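Local coordinates for soluble lytic tranglycosilase B3 (Pseudomonas aeruginosa, PDB 5AO8), which probably cleaves the glycan strands of bacterial peptidoglycan as a soluble lytic transglycosylase, a multidomain enzyme taking part in cell-wall turnover, at residues T271-L276 / Q300-L305. Numbering follows the deposited sequence.
Sequences TIRKPL and QASLLL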
ATOM      1  N   THR A 271      -1.674  13.297  -9.271  1.00 58.02           N
ATOM      2  CA  THR A 271      -2.929  13.894  -9.712  1.00 57.93           C
ATOM      3  C   THR A 271      -2.809  14.427 -11.136  1.00 58.06           C
ATOM      4  O   THR A 271      -3.817  14.719 -11.779  1.00 62.25           O
ATOM      5  CB  THR A 271      -3.384  15.020  -8.790  1.00 64.81           C
ATOM      6  OG1 THR A 271      -2.402  16.059  -8.771  1.00 67.87           O
ATOM      7  CG2 THR A 271      -3.592  14.503  -7.380  1.00 70.25           C
ATOM      8  N   ILE A 272      -1.590  14.526 -11.652  1.00 52.94           N
ATOM      9  CA  ILE A 272      -1.419  14.941 -13.047  1.00 52.15           C
ATOM     10  C   ILE A 272      -1.170  13.788 -13.991  1.00 45.36           C
ATOM     11  O   ILE A 272      -0.165  13.090 -13.903  1.00 48.85           O
ATOM     12  CB  ILE A 272      -0.282  15.934 -13.205  1.00 52.78           C
ATOM     13  CG1 ILE A 272      -0.627  17.212 -12.457  1.00 51.40           C
ATOM     14  CG2 ILE A 272      -0.052  16.234 -14.680  1.00 51.94           C
ATOM     15  CD1 ILE A 272       0.491  18.184 -12.383  1.00 56.20           C
ATOM     16  N   ARG A 273      -2.074  13.647 -14.940  1.00 46.63           N
ATOM     17  CA  ARG A 273      -2.046  12.555 -15.881  1.00 47.20           C
ATOM     18  C   ARG A 273      -2.000  13.097 -17.299  1.00 52.17           C
ATOM     19  O   ARG A 273      -2.755  13.991 -17.635  1.00 57.28           O
ATOM     20  CB  ARG A 273      -3.285  11.665 -15.726  1.00 55.31           C
ATOM     21  CG  ARG A 273      -3.181  10.639 -14.646  1.00 53.11           C
ATOM     22  CD  ARG A 273      -4.359   9.644 -14.701  1.00 63.97           C
ATOM     23  NE  ARG A 273      -5.463  10.067 -13.859  1.00 67.37           N
ATOM     24  CZ  ARG A 273      -5.372  10.268 -12.542  1.00 76.67           C
ATOM     25  NH1 ARG A 273      -4.228  10.090 -11.886  1.00 73.12           N
ATOM     26  NH2 ARG A 273      -6.438  10.658 -11.860  1.00 85.23           N
ATOM     27  N   LYS A 274      -1.148  12.501 -18.121  1.00 48.84           N
ATOM     28  CA  LYS A 274      -1.003  12.853 -19.516  1.00 54.67           C
ATOM     29  C   LYS A 274      -0.756  11.592 -20.284  1.00 54.08           C
ATOM     30  O   LYS A 274      -0.193  10.653 -19.755  1.00 59.02           O
ATOM     31  CB  LYS A 274       0.161  13.807 -19.761  1.00 49.69           C
ATOM     32  CG  LYS A 274       0.136  15.032 -18.944  1.00 49.32           C
ATOM     33  CD  LYS A 274       1.365  15.884 -19.201  1.00 54.37           C
ATOM     34  CE  LYS A 274       1.246  17.154 -18.403  1.00 56.05           C
ATOM     35  NZ  LYS A 274      -0.028  17.843 -18.691  1.00 57.17           N
ATOM     36  N   PRO A 275      -1.128  11.577 -21.556  1.00 56.17           N
ATOM     37  CA  PRO A 275      -0.813  10.424 -22.405  1.00 56.64           C
ATOM     38  C   PRO A 275       0.689  10.170 -22.602  1.00 53.27           C
ATOM     39  O   PRO A 275       1.492  11.084 -22.610  1.00 49.36           O
ATOM     40  CB  PRO A 275      -1.469  10.795 -23.726  1.00 56.55           C
ATOM     41  CG  PRO A 275      -2.555  11.760 -23.332  1.00 57.70           C
ATOM     42  CD  PRO A 275      -2.033  12.530 -22.216  1.00 57.35           C
ATOM     43  N   LEU A 276       1.060   8.911 -22.761  1.00 54.54           N
ATOM     44  CA  LEU A 276       2.448   8.556 -22.997  1.00 53.71           C
ATOM     45  C   LEU A 276       3.049   9.314 -24.193  1.00 55.44           C
ATOM     46  O   LEU A 276       4.238   9.605 -24.198  1.00 54.68           O
ATOM     47  CB  LEU A 276       2.578   7.051 -23.248  1.00 50.29           C
ATOM     48  CG  LEU A 276       2.927   6.061 -22.135  1.00 58.38           C
ATOM     49  CD1 LEU A 276       4.214   5.427 -22.482  1.00 55.14           C
ATOM     50  CD2 LEU A 276       3.008   6.655 -20.753  1.00 54.41           C
ATOM     51  N   GLN A 300      -2.887   6.934 -20.236  1.00 48.52           N
ATOM     52  CA  GLN A 300      -2.707   7.990 -19.270  1.00 53.34           C
ATOM     53  C   GLN A 300      -1.519   7.615 -18.377  1.00 52.78           C
ATOM     54  O   GLN A 300      -1.327   6.436 -18.050  1.00 55.34           O
ATOM     55  CB  GLN A 300      -3.991   8.199 -18.447  1.00 56.42           C
ATOM     56  CG  GLN A 300      -5.121   8.900 -19.194  1.00 62.42           C
ATOM     57  CD  GLN A 300      -4.708  10.236 -19.851  1.00 64.59           C
ATOM     58  OE1 GLN A 300      -4.287  10.244 -21.002  1.00 71.03           O
ATOM     59  NE2 GLN A 300      -4.843  11.353 -19.126  1.00 63.34           N
ATOM     60  N   ALA A 301      -0.708   8.596 -17.993  1.00 44.60           N
ATOM     61  CA  ALA A 301       0.425   8.314 -17.136  1.00 36.78           C
ATOM     62  C   ALA A 301       0.825   9.494 -16.323  1.00 41.23           C
ATOM     63  O   ALA A 301       0.570  10.627 -16.681  1.00 42.84           O
ATOM     64  CB  ALA A 301       1.576   7.861 -17.932  1.00 40.70           C
ATOM     65  N   SER A 302       1.500   9.199 -15.234  1.00 31.31           N
ATOM     66  CA  SER A 302       1.978  10.201 -14.313  1.00 35.07           C
ATOM     67  C   SER A 302       3.442  10.018 -14.081  1.00 34.85           C
ATOM     68  O   SER A 302       3.983   8.930 -14.196  1.00 35.11           O
ATOM     69  CB  SER A 302       1.258  10.100 -12.979  1.00 35.57           C
ATOM     70  OG  SER A 302      -0.140  10.337 -13.106  1.00 43.85           O
ATOM     71  N   LEU A 303       4.070  11.070 -13.632  1.00 39.40           N
ATOM     72  CA  LEU A 303       5.487  11.025 -13.423  1.00 38.97           C
ATOM     73  C   LEU A 303       5.814  10.959 -11.944  1.00 39.59           C
ATOM     74  O   LEU A 303       5.371  11.783 -11.157  1.00 37.01           O
ATOM     75  CB  LEU A 303       6.123  12.236 -14.057  1.00 39.71           C
ATOM     76  CG  LEU A 303       7.615  12.291 -13.851  1.00 41.81           C
ATOM     77  CD1 LEU A 303       8.281  11.157 -14.676  1.00 43.60           C
ATOM     78  CD2 LEU A 303       8.076  13.652 -14.288  1.00 53.90           C
ATOM     79  N   LEU A 304       6.637   9.984 -11.589  1.00 35.34           N
ATOM     80  CA  LEU A 304       6.952   9.724 -10.184  1.00 42.29           C
ATOM     81  C   LEU A 304       8.430   9.891  -9.872  1.00 36.07           C
ATOM     82  O   LEU A 304       9.248   9.180 -10.435  1.00 35.89           O
ATOM     83  CB  LEU A 304       6.498   8.299  -9.827  1.00 34.28           C
ATOM     84  CG  LEU A 304       6.841   7.750  -8.450  1.00 37.56           C
ATOM     85  CD1 LEU A 304       6.008   8.474  -7.453  1.00 32.62           C
ATOM     86  CD2 LEU A 304       6.624   6.246  -8.447  1.00 36.16           C
ATOM     87  N   LEU A 305       8.752  10.784  -8.934  1.00 41.66           N
ATOM     88  CA  LEU A 305      10.115  11.006  -8.490  1.00 36.93           C
ATOM     89  C   LEU A 305      10.256  10.685  -7.045  1.00 34.91           C
ATOM     90  O   LEU A 305      10.202  11.583  -6.242  1.00 43.19           O
ATOM     91  CB  LEU A 305      10.498  12.447  -8.667  1.00 40.84           C
ATOM     92  CG  LEU A 305      10.735  12.936 -10.074  1.00 45.67           C
ATOM     93  CD1 LEU A 305      10.934  14.410  -9.927  1.00 44.18           C
ATOM     94  CD2 LEU A 305      11.967  12.288 -10.703  1.00 43.67           C
TER
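Leu276 meets Ala301 at the tightly packed side of this contact: its CD2 methyl presses against Ala301 CB at 3.4 Å, closer than carbon atoms usually approach. The small methyl of Ala301 suits a place so near the neighbouring backbone, and Leu276, at the start of helix 276-280, reaches on to Phe255 and Leu315, on other strands of the same sheet. Lys274 and Ala301 form a hydrogen-bonded antiparallel pair. The bond from Lys274 N to Ala301 O, 2.9 Å, is nearly straight and lies in the carbonyl plane, whereas the return bond from Ala301 N to Lys274 O is bent to 134° and arrives above the plane of the Lys274 carbonyl. Strand 274-275 is thereby added as an outermost strand to a five-stranded antiparallel sheet within the transglycosylase chain, away from the bound sugars and the calcium ion. Pro275 is in a non-hydrogen-bonded pair with Gln300, where its missing N-H costs the pairing nothing, and it also takes the N-cap position of the helix that follows. Beyond the pair, Ser302 continues the grip with its side chain: OG donates to Ile272 O at 2.9 Å, from above the carbonyl plane. A short hydroxyl suits this buried position, and Arg273 CG packs 3.4 Å from the same OG.

The looser, partly exposed side belongs to long, flexible chains. Gln300, bent at chi2 (-53°), turns to lie alongside the Pro275 ring, the two side chains pointing the same way, bringing Gln300 OE1 to 3.3 Å from Pro275 CG. Arg273 crosses Gln300 at about a right angle, its guanidinium plane turned 87° from the amide; Gln300 NE2 lies 3.8 Å from Arg273 CB, and Arg273 CD 4.0 Å from Gln300 CB.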